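Local coordinates for protein TSC1 N-terminal domain (Chaetomium thermophilum, PDB 7A0M) that probably binds phosphoinositides of the lysosomal membrane as the N-terminal part of TSC1, helping to bring the TSC complex there to regulate mTORC1, at residues M189-N193 with T226-N231; D340-K344 with I365-S369; L53-L57 with L82-L86. All blocks are in the same frame, centred on the assembly; numbering follows the deposited sequence.

Contact 1 of 3, residues M189-N193 with T226-N231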
loop_
_atom_site.group_PDB
_atom_site.type_symbol
_atom_site.label_atom_id
_atom_site.label_comp_id
_atom_site.label_asym_id
_atom_site.label_seq_id
_atom_site.Cartn_x
_atom_site.Cartn_y
_atom_site.Cartn_z
HETATM N N MSE B 189 10.674 -28.324 22.605
HETATM C CA MSE B 189 9.741 -27.259 22.943
HETATM C C MSE B 189 8.838 -27.638 24.116
HETATM O O MSE B 189 8.344 -26.766 24.830
HETATM C CB MSE B 189 8.912 -26.884 21.713
HETATM C CG MSE B 189 9.755 -26.248 20.614
HETATM SE SE MSE B 189 8.780 -25.792 18.991
HETATM C CE MSE B 189 8.455 -27.586 18.305
ATOM N N ASN B 190 8.624 -28.940 24.315
ATOM C CA ASN B 190 7.962 -29.396 25.534
ATOM C C ASN B 190 8.826 -29.110 26.755
ATOM O O ASN B 190 8.335 -28.614 27.777
ATOM C CB ASN B 190 7.644 -30.889 25.444
ATOM C CG ASN B 190 6.238 -31.160 24.951
ATOM O OD1 ASN B 190 6.031 -31.955 24.034
ATOM N ND2 ASN B 190 5.261 -30.495 25.557
ATOM N N ALA B 191 10.121 -29.422 26.667
ATOM C CA ALA B 191 11.028 -29.165 27.779
ATOM C C ALA B 191 11.210 -27.671 28.018
ATOM O O ALA B 191 11.353 -27.233 29.165
ATOM C CB ALA B 191 12.375 -29.839 27.519
ATOM N N LEU B 192 11.214 -26.872 26.946
ATOM C CA LEU B 192 11.383 -25.431 27.103
ATOM C C LEU B 192 10.160 -24.787 27.744
ATOM O O LEU B 192 10.286 -23.760 28.423
ATOM C CB LEU B 192 11.675 -24.784 25.748
ATOM C CG LEU B 192 12.029 -23.296 25.767
ATOM C CD1 LEU B 192 13.338 -23.067 26.509
ATOM C CD2 LEU B 192 12.100 -22.734 24.357
ATOM N N ASN B 193 8.976 -25.372 27.543
ATOM C CA ASN B 193 7.750 -24.789 28.079
ATOM C C ASN B 193 7.785 -24.689 29.599
ATOM O O ASN B 193 7.212 -23.753 30.171
ATOM C CB ASN B 193 6.541 -25.608 27.627
ATOM C CG ASN B 193 5.228 -25.038 28.130
ATOM O OD1 ASN B 193 4.728 -24.043 27.604
ATOM N ND2 ASN B 193 4.663 -25.668 29.152
ATOM N N THR B 226 1.975 -28.798 21.314
ATOM C CA THR B 226 2.715 -28.624 22.553
ATOM C C THR B 226 2.227 -27.335 23.199
ATOM O O THR B 226 1.779 -26.419 22.497
ATOM C CB THR B 226 4.238 -28.568 22.319
ATOM O OG1 THR B 226 4.922 -28.971 23.509
ATOM C CG2 THR B 226 4.700 -27.164 21.972
ATOM N N PRO B 227 2.264 -27.246 24.533
ATOM C CA PRO B 227 1.727 -26.053 25.212
ATOM C C PRO B 227 2.555 -24.788 25.037
ATOM O O PRO B 227 2.153 -23.739 25.557
ATOM C CB PRO B 227 1.693 -26.480 26.688
ATOM C CG PRO B 227 2.703 -27.569 26.792
ATOM C CD PRO B 227 2.646 -28.300 25.489
ATOM N N LEU B 228 3.688 -24.837 24.332
ATOM C CA LEU B 228 4.558 -23.666 24.252
ATOM C C LEU B 228 3.892 -22.514 23.506
ATOM O O LEU B 228 4.011 -21.355 23.919
ATOM C CB LEU B 228 5.886 -24.036 23.595
ATOM C CG LEU B 228 6.894 -22.889 23.487
ATOM C CD1 LEU B 228 7.153 -22.283 24.855
ATOM C CD2 LEU B 228 8.195 -23.366 22.860
ATOM N N PHE B 229 3.201 -22.810 22.402
ATOM C CA PHE B 229 2.602 -21.751 21.590
ATOM C C PHE B 229 1.594 -20.934 22.391
ATOM O O PHE B 229 1.609 -19.698 22.350
ATOM C CB PHE B 229 1.941 -22.351 20.349
ATOM C CG PHE B 229 1.482 -21.325 19.353
ATOM C CD1 PHE B 229 2.400 -20.640 18.572
ATOM C CD2 PHE B 229 0.136 -21.043 19.200
ATOM C CE1 PHE B 229 1.979 -19.692 17.655
ATOM C CE2 PHE B 229 -0.291 -20.100 18.285
ATOM C CZ PHE B 229 0.631 -19.423 17.512
ATOM N N GLY B 230 0.703 -21.610 23.122
ATOM C CA GLY B 230 -0.272 -20.899 23.932
ATOM C C GLY B 230 0.353 -20.023 25.001
ATOM O O GLY B 230 -0.190 -18.968 25.339
ATOM N N ASN B 231 1.499 -20.439 25.543
ATOM C CA ASN B 231 2.158 -19.646 26.573
ATOM C C ASN B 231 2.913 -18.461 25.986
ATOM O O ASN B 231 3.107 -17.453 26.677
ATOM C CB ASN B 231 3.099 -20.526 27.397
ATOM C CG ASN B 231 2.356 -21.388 28.399
ATOM O OD1 ASN B 231 1.374 -20.952 29.000
ATOM N ND2 ASN B 231 2.819 -22.618 28.582
#
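N193 carries the polar side of this contact, with its carboxamide laid against P227 and its oxygen reaching N231 on helix 228-238. N193 CG is anti to the backbone N (chi1 -179°), which sends the amide straight across the gap between helix 185-196 and the start of helix 228-238. There N193 OD1 accepts from N231 ND2 at 2.6 Å. The donor comes in on a lone pair in the carbonyl plane, and the two amides are nearly coplanar, 16° apart. The same oxygen lies 3.4 Å from L228 CA, while N193 ND2 rests 3.6 Å from P227 CG. The tight part is apolar and lies deeper: L228 CD2 meets M189 CB at 3.8 Å, their side chains at about a right angle, and L192 CD2 at 4.2 Å. L209 of helix 199-214 adds to this packing from beyond. The outer side is looser: P227 is exposed, its CD 3.4 Å from N190 ND2, and partly exposed N190 directs OD1 back to K186 on its own helix. Replacing N193 with an alanine would probably leave N231 ND2 without this acceptor and open a gap beside the proline ring. The chemistry thus implies that a single directional amide-to-amide bond, between two buried side chains, adds to an otherwise apolar join.

Contact 2 of 3, residues D340-K344 with I365-S369. With SO4 (sulfate ion), chain E.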
loop_
_atom_site.group_PDB
_atom_site.type_symbol
_atom_site.label_atom_id
_atom_site.label_comp_id
_atom_site.label_asym_id
_atom_site.label_seq_id
_atom_site.Cartn_x
_atom_site.Cartn_y
_atom_site.Cartn_z
ATOM N N ASP B 340 -10.555 -6.222 8.795
ATOM C CA ASP B 340 -11.905 -6.295 9.342
ATOM C C ASP B 340 -11.901 -6.178 10.860
ATOM O O ASP B 340 -12.842 -5.625 11.440
ATOM C CB ASP B 340 -12.585 -7.593 8.912
ATOM C CG ASP B 340 -14.063 -7.615 9.249
ATOM O OD1 ASP B 340 -14.849 -6.963 8.528
ATOM O OD2 ASP B 340 -14.440 -8.282 10.235
ATOM N N TYR B 341 -10.861 -6.697 11.520
ATOM C CA TYR B 341 -10.728 -6.490 12.959
ATOM C C TYR B 341 -10.538 -5.012 13.271
ATOM O O TYR B 341 -11.155 -4.478 14.200
ATOM C CB TYR B 341 -9.560 -7.314 13.503
ATOM C CG TYR B 341 -9.260 -7.074 14.968
ATOM C CD1 TYR B 341 -9.967 -7.741 15.959
ATOM C CD2 TYR B 341 -8.265 -6.187 15.359
ATOM C CE1 TYR B 341 -9.698 -7.529 17.298
ATOM C CE2 TYR B 341 -7.989 -5.967 16.697
ATOM C CZ TYR B 341 -8.707 -6.641 17.662
ATOM O OH TYR B 341 -8.435 -6.427 18.994
ATOM N N ILE B 342 -9.675 -4.337 12.507
ATOM C CA ILE B 342 -9.474 -2.905 12.692
ATOM C C ILE B 342 -10.739 -2.134 12.335
ATOM O O ILE B 342 -11.054 -1.116 12.965
ATOM C CB ILE B 342 -8.267 -2.431 11.860
ATOM C CG1 ILE B 342 -6.988 -3.123 12.333
ATOM C CG2 ILE B 342 -8.110 -0.917 11.935
ATOM C CD1 ILE B 342 -5.773 -2.795 11.492
ATOM N N ARG B 343 -11.496 -2.610 11.343
ATOM C CA ARG B 343 -12.713 -1.909 10.944
ATOM C C ARG B 343 -13.792 -2.021 12.010
ATOM O O ARG B 343 -14.419 -1.022 12.381
ATOM C CB ARG B 343 -13.245 -2.465 9.624
ATOM C CG ARG B 343 -14.535 -1.788 9.179
ATOM C CD ARG B 343 -15.181 -2.490 7.999
ATOM N NE ARG B 343 -15.617 -3.840 8.345
ATOM C CZ ARG B 343 -16.799 -4.130 8.882
ATOM N NH1 ARG B 343 -17.666 -3.160 9.141
ATOM N NH2 ARG B 343 -17.115 -5.385 9.165
ATOM N N LYS B 344 -14.024 -3.228 12.514
ATOM C CA LYS B 344 -15.118 -3.488 13.447
ATOM C C LYS B 344 -14.615 -4.414 14.541
ATOM O O LYS B 344 -14.860 -5.625 14.517
ATOM C CB LYS B 344 -16.328 -4.082 12.720
ATOM C CG LYS B 344 -17.617 -4.077 13.525
ATOM C CD LYS B 344 -18.689 -4.917 12.847
ATOM C CE LYS B 344 -20.002 -4.859 13.611
ATOM N NZ LYS B 344 -20.962 -5.900 13.149
ATOM N N ILE B 365 -7.796 2.725 17.548
ATOM C CA ILE B 365 -7.051 1.646 16.902
ATOM C C ILE B 365 -6.783 1.986 15.441
ATOM O O ILE B 365 -5.680 1.766 14.927
ATOM C CB ILE B 365 -7.806 0.311 17.044
ATOM C CG1 ILE B 365 -7.877 -0.116 18.510
ATOM C CG2 ILE B 365 -7.140 -0.773 16.204
ATOM C CD1 ILE B 365 -6.624 -0.795 19.015
ATOM N N ARG B 366 -7.789 2.531 14.751
ATOM C CA ARG B 366 -7.613 2.926 13.356
ATOM C C ARG B 366 -6.568 4.024 13.220
ATOM O O ARG B 366 -5.674 3.944 12.368
ATOM C CB ARG B 366 -8.946 3.391 12.774
ATOM C CG ARG B 366 -9.917 2.280 12.461
ATOM C CD ARG B 366 -11.074 2.817 11.649
ATOM N NE ARG B 366 -12.099 3.448 12.472
ATOM C CZ ARG B 366 -13.215 2.841 12.860
ATOM N NH1 ARG B 366 -13.450 1.587 12.498
ATOM N NH2 ARG B 366 -14.098 3.487 13.608
ATOM N N GLU B 367 -6.672 5.065 14.049
ATOM C CA GLU B 367 -5.773 6.206 13.923
ATOM C C GLU B 367 -4.325 5.800 14.169
ATOM O O GLU B 367 -3.407 6.326 13.528
ATOM C CB GLU B 367 -6.199 7.313 14.887
ATOM C CG GLU B 367 -5.624 8.684 14.564
ATOM C CD GLU B 367 -6.062 9.198 13.204
ATOM O OE1 GLU B 367 -5.445 8.814 12.187
ATOM O OE2 GLU B 367 -7.032 9.983 13.149
ATOM N N ARG B 368 -4.101 4.860 15.089
ATOM C CA ARG B 368 -2.753 4.371 15.345
ATOM C C ARG B 368 -2.294 3.351 14.313
ATOM O O ARG B 368 -1.086 3.121 14.183
ATOM C CB ARG B 368 -2.671 3.761 16.745
ATOM C CG ARG B 368 -2.823 4.772 17.868
ATOM C CD ARG B 368 -2.374 4.186 19.194
ATOM N NE ARG B 368 -2.303 5.199 20.242
ATOM C CZ ARG B 368 -1.483 5.133 21.286
ATOM N NH1 ARG B 368 -0.658 4.102 21.420
ATOM N NH2 ARG B 368 -1.484 6.098 22.195
ATOM N N SER B 369 -3.222 2.734 13.581
ATOM C CA SER B 369 -2.866 1.824 12.502
ATOM C C SER B 369 -2.549 2.546 11.199
ATOM O O SER B 369 -2.129 1.895 10.236
ATOM C CB SER B 369 -3.995 0.817 12.265
ATOM O OG SER B 369 -4.222 0.020 13.414
HETATM S S SO4 E . -21.660 -4.919 9.680
HETATM O O1 SO4 E . -22.721 -4.751 10.668
HETATM O O2 SO4 E . -20.614 -5.775 10.229
HETATM O O3 SO4 E . -22.210 -5.533 8.475
HETATM O O4 SO4 E . -21.095 -3.614 9.345
#
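I342 overlaps the aliphatic part of R366: the two chains run alongside one another, pointing opposite ways, with I342 CG2 3.7 Å from R366 CG. The longer branch goes to another part of the same helix, I342 CD1 reaching S369 OG at 3.7 Å. That hydroxyl donates to I365 O at 2.7 Å, in its own helix, and also bonds Y274. R366 bends at chi3 (-82°), bringing its guanidinium edge to the end of helix 335-343, where NH1 makes a weak bond to R343 O at 2.8 Å. The same NH1 also bonds Y383 O of the second subunit, whose residues pack on I342 and R343, placing this helix pair at the subunit interface. On the far side of its helix, R343 grips D340 OD1 side-on with NE and NH2, the latter a salt bridge at 2.8 Å. K344 CB lies over one face of that guanidinium, and K344 NZ bonds sulfate O2 at 2.9 Å and also N347 OD1; R343 NH1 reaches sulfate O4 only weakly. The sulfate probably comes from the crystallisation liquor, but the chemistry suggests that R343 and K344 probably make a spot that can take an anion, with D340 offsetting part of the charge.

Contact 3 of 3, residues L53-L57 with L82-L86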
loop_
_atom_site.group_PDB
_atom_site.type_symbol
_atom_site.label_atom_id
_atom_site.label_comp_id
_atom_site.label_asym_id
_atom_site.label_seq_id
_atom_site.Cartn_x
_atom_site.Cartn_y
_atom_site.Cartn_z
ATOM N N LEU B 53 31.073 -55.033 30.682
ATOM C CA LEU B 53 31.845 -53.887 30.210
ATOM C C LEU B 53 31.536 -52.640 31.026
ATOM O O LEU B 53 32.445 -51.878 31.377
ATOM C CB LEU B 53 31.558 -53.632 28.730
ATOM C CG LEU B 53 32.162 -52.368 28.115
ATOM C CD1 LEU B 53 33.675 -52.395 28.229
ATOM C CD2 LEU B 53 31.738 -52.223 26.663
ATOM N N ASN B 54 30.253 -52.415 31.329
ATOM C CA ASN B 54 29.858 -51.265 32.138
ATOM C C ASN B 54 30.474 -51.330 33.534
ATOM O O ASN B 54 31.011 -50.334 34.033
ATOM C CB ASN B 54 28.328 -51.183 32.224
ATOM C CG ASN B 54 27.689 -50.537 30.985
ATOM O OD1 ASN B 54 27.058 -51.211 30.168
ATOM N ND2 ASN B 54 27.861 -49.227 30.846
ATOM N N ASP B 55 30.390 -52.495 34.186
ATOM C CA ASP B 55 30.950 -52.635 35.528
ATOM C C ASP B 55 32.442 -52.334 35.539
ATOM O O ASP B 55 32.952 -51.709 36.477
ATOM C CB ASP B 55 30.682 -54.039 36.074
ATOM C CG ASP B 55 29.205 -54.321 36.258
ATOM O OD1 ASP B 55 28.388 -53.451 35.895
ATOM O OD2 ASP B 55 28.863 -55.411 36.763
ATOM N N GLU B 56 33.160 -52.773 34.504
ATOM C CA GLU B 56 34.587 -52.492 34.426
ATOM C C GLU B 56 34.851 -51.015 34.151
ATOM O O GLU B 56 35.742 -50.415 34.763
ATOM C CB GLU B 56 35.236 -53.363 33.353
ATOM C CG GLU B 56 36.738 -53.185 33.270
ATOM C CD GLU B 56 37.439 -53.680 34.522
ATOM O OE1 GLU B 56 36.849 -54.512 35.248
ATOM O OE2 GLU B 56 38.569 -53.225 34.793
ATOM N N LEU B 57 34.100 -50.418 33.222
ATOM C CA LEU B 57 34.264 -48.992 32.942
ATOM C C LEU B 57 33.981 -48.135 34.172
ATOM O O LEU B 57 34.670 -47.138 34.412
ATOM C CB LEU B 57 33.363 -48.576 31.781
ATOM C CG LEU B 57 33.769 -49.048 30.385
ATOM C CD1 LEU B 57 32.720 -48.646 29.361
ATOM C CD2 LEU B 57 35.129 -48.482 30.008
ATOM N N LEU B 82 33.715 -47.597 22.641
ATOM C CA LEU B 82 33.044 -48.737 23.253
ATOM C C LEU B 82 31.541 -48.542 23.379
ATOM O O LEU B 82 30.859 -49.424 23.909
ATOM C CB LEU B 82 33.640 -49.024 24.635
ATOM C CG LEU B 82 34.977 -49.765 24.666
ATOM C CD1 LEU B 82 35.529 -49.814 26.081
ATOM C CD2 LEU B 82 34.818 -51.169 24.103
ATOM N N ARG B 83 31.018 -47.410 22.914
ATOM C CA ARG B 83 29.582 -47.150 22.985
ATOM C C ARG B 83 28.712 -48.224 22.338
ATOM O O ARG B 83 27.694 -48.593 22.946
ATOM C CB ARG B 83 29.285 -45.781 22.358
ATOM C CG ARG B 83 27.824 -45.383 22.399
ATOM C CD ARG B 83 27.629 -44.035 21.736
ATOM N NE ARG B 83 28.049 -44.082 20.338
ATOM C CZ ARG B 83 27.305 -44.555 19.343
ATOM N NH1 ARG B 83 26.092 -45.035 19.581
ATOM N NH2 ARG B 83 27.781 -44.557 18.105
ATOM N N PRO B 84 29.018 -48.752 21.144
ATOM C CA PRO B 84 28.139 -49.791 20.580
ATOM C C PRO B 84 28.050 -51.036 21.439
ATOM O O PRO B 84 27.021 -51.723 21.420
ATOM C CB PRO B 84 28.783 -50.095 19.220
ATOM C CG PRO B 84 29.536 -48.865 18.876
ATOM C CD PRO B 84 30.063 -48.354 20.182
ATOM N N GLY B 85 29.095 -51.348 22.199
ATOM C CA GLY B 85 29.102 -52.524 23.038
ATOM C C GLY B 85 28.549 -52.350 24.434
ATOM O O GLY B 85 28.607 -53.296 25.224
ATOM N N LEU B 86 28.009 -51.172 24.771
ATOM C CA LEU B 86 27.482 -50.964 26.118
ATOM C C LEU B 86 26.169 -51.700 26.327
ATOM O O LEU B 86 25.863 -52.121 27.450
ATOM C CB LEU B 86 27.281 -49.473 26.383
ATOM C CG LEU B 86 28.541 -48.614 26.468
ATOM C CD1 LEU B 86 28.176 -47.144 26.597
ATOM C CD2 LEU B 86 29.395 -49.064 27.638
#
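Two flat groups meet leucine methyls here, the peptide that follows G85 and the side-chain amide of N54. L53 CD2 sits over one face of the G85 peptide, 3.6 Å from G85 O and 3.9 Å from G85 C. The N54 amide crosses L86 at about a right angle; L86 CD2 stands obliquely above it, 4.0 Å from N54 CG, and the outer end of the amide comes up to the L86 carbonyl. The packing is consistent with an alpha-solenoid: helix 69-81 follows helix 45-65, and the connection 82-86 to helix 89-105 folds back against helix 45-65. Beyond the flat groups the contact is leucine on leucine. L53 and L57, one turn apart, both point at the connection, and L82 and L86 answer them. L82 CD1 touches L53 CD1 at 3.8 Å and also comes near L57, the chains meeting at a slant in both cases. L53 has CG anti to its own nitrogen (chi1 173°), which carries CG toward the connection, where CD1 meets L82 and CD2 the G85 peptide. All six touching residues are buried, and neighbouring helices close the cluster: L12 and L16 of helix 9-21 and I35 of helix 29-41 lie against L82, while T92 and W95 of helix 89-105 lie against L86 and L57 respectively. The chain thus passes from helix 69-81 to helix 89-105 over buried leucine side chains. The connection itself is coiled by its own backbone, with L86 N bonded to R83 O. L86 CD2 ends 3.8 Å from L57 CD1.

Overall arrangement
The three contacts come in series along the chain, 3 first, then 1, then 2, and mark successive parts of an elongated, all-helical domain without strands. Contact 3 joins helix 45-65 to the loop before helix 89-105 near the N-terminal end. Contact 1, on helices 185-196 and 228-238, lies near the middle, its centre 36 Å from that of contact 3 and 31 Å from that of contact 2. Contact 2, on helices 335-343 and 357-373, lies 66 Å from contact 3, centre to centre, on the opposite side of the chain's centre. None touches another, so each is a local join between neighbouring parts of the fold; contact 2 alone meets the second subunit.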